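PDB 1MZB: ferric uptake regulation protein from Pseudomonas aeruginosa, which acts as an iron-responsive transcriptional regulator of the Fur family, a dimer that controls genes of iron uptake and homeostasis. Local coordinates for the interface of chains A and B. Sequence-based numbering; all coordinates share one arbitrary frame. Chains: chain A/B, ferric uptake regulation protein.

The interface of chains A and B. Residues chain A 105-107, 110; chain B 8, 28, 83, 85.
The first turns of helix 106-117 of chain A, with the loop residue just before it, meet chain B at the end of helix 18-28, at helix 4-11, at the end of strand 80-83 and at the loop that follows it. A:Lys110 is central to the polar contact, its ammonium lying near carboxylates of B:Glu8, B:Asp28 and B:Asp85. Tip to tip with B:Asp85, its NZ makes a salt bridge of 2.7 Å to OD2, almost along the CE-NZ direction (157° at NZ) and so poorly placed for a straight hydrogen bond. From another direction B:Glu8 extends its chain to the same nitrogen and accepts a hydrogen bond through the syn lone pair of OE2; carbon contacts within this pair are too close, so its exact geometry is doubtful. B:Asp28 stands differently: its side chain crosses the lysine at about a right angle, with the carboxylate beside CD and CE, and OD1 makes a longer salt bridge of 3.6 Å to NZ. The lysine chain bends at its last torsion (chi4 74°), which turns the ammonium away from the run of the methylenes and toward B:Asp85. So many acidic groups would be expected to stabilise the charged lysine. Beside this cluster, A:Ala106 CB packs 3.6 Å from B:Leu83 CD1, a small apolar contact. Water bridges the flanks. One molecule joins A:Glu107 OE1 to B:Asp28 OD2, mediating between carboxylates whose planes are 52° apart. Fur proteins work as dimers, and two-fold symmetry repeats this patch with the chains exchanged. At the helix start, a second water lies 2.9 Å from A:Asp105 OD1 and 2.9 Å from the backbone O of B:Asp28.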
# COMPACT_ATOMS: atom_id res chain seq x y z
N ASP A 105 0.53 8.63 2.25
CA ASP A 105 -0.29 9.81 2.09
C ASP A 105 -0.31 10.21 0.62
O ASP A 105 0.70 10.64 0.08
CB ASP A 105 0.29 10.97 2.89
CG ASP A 105 -0.64 12.15 2.89
OD1 ASP A 105 -1.79 11.97 3.31
OD2 ASP A 105 -0.24 13.24 2.47
N ALA A 106 -1.48 10.10 -0.03
CA ALA A 106 -1.56 10.43 -1.45
C ALA A 106 -1.18 11.89 -1.73
O ALA A 106 -0.63 12.18 -2.78
CB ALA A 106 -2.99 10.13 -1.97
N GLU A 107 -1.44 12.80 -0.81
CA GLU A 107 -1.10 14.20 -1.04
C GLU A 107 0.42 14.37 -1.19
O GLU A 107 0.89 15.00 -2.12
CB GLU A 107 -1.61 15.07 0.11
CG GLU A 107 -1.17 16.55 0.05
CD GLU A 107 -1.64 17.26 -1.21
OE1 GLU A 107 -2.70 16.86 -1.74
OE2 GLU A 107 -0.97 18.21 -1.68
N LYS A 110 1.75 12.78 -4.47
CA LYS A 110 1.53 13.56 -5.68
C LYS A 110 2.40 14.82 -5.64
O LYS A 110 2.91 15.25 -6.68
CB LYS A 110 0.04 13.88 -5.85
CG LYS A 110 -0.78 12.70 -6.45
CD LYS A 110 -2.29 12.91 -6.22
CE LYS A 110 -3.21 12.25 -7.25
NZ LYS A 110 -3.38 10.77 -7.20
N GLU B 8 -3.45 12.85 -14.51
CA GLU B 8 -4.30 11.76 -14.04
C GLU B 8 -5.65 11.77 -14.74
O GLU B 8 -6.14 10.72 -15.15
CB GLU B 8 -4.50 11.87 -12.54
CG GLU B 8 -3.22 11.63 -11.77
CD GLU B 8 -3.45 11.62 -10.28
OE1 GLU B 8 -3.86 12.68 -9.76
OE2 GLU B 8 -3.25 10.57 -9.65
N ASP B 28 -7.15 13.47 -2.38
CA ASP B 28 -5.72 13.31 -2.10
C ASP B 28 -5.37 13.59 -0.64
O ASP B 28 -4.60 12.83 -0.03
CB ASP B 28 -4.89 14.22 -3.01
CG ASP B 28 -4.87 13.73 -4.44
OD1 ASP B 28 -5.20 12.54 -4.68
OD2 ASP B 28 -4.52 14.53 -5.34
N LEU B 83 -9.10 6.63 -3.37
CA LEU B 83 -8.24 6.55 -4.53
C LEU B 83 -7.83 5.11 -4.82
O LEU B 83 -7.77 4.25 -3.92
CB LEU B 83 -7.00 7.41 -4.30
CG LEU B 83 -7.32 8.89 -4.16
CD1 LEU B 83 -6.04 9.61 -3.73
CD2 LEU B 83 -7.86 9.45 -5.51
N ASP B 85 -5.06 4.71 -7.05
CA ASP B 85 -3.60 4.92 -7.18
C ASP B 85 -2.76 4.56 -5.95
O ASP B 85 -1.62 4.10 -6.09
CB ASP B 85 -3.28 6.37 -7.62
CG ASP B 85 -3.88 7.43 -6.69
OD1 ASP B 85 -5.12 7.41 -6.48
OD2 ASP B 85 -3.14 8.29 -6.18
O HOH W 1 -3.07 16.48 -4.77
O HOH W 2 -4.00 10.73 1.90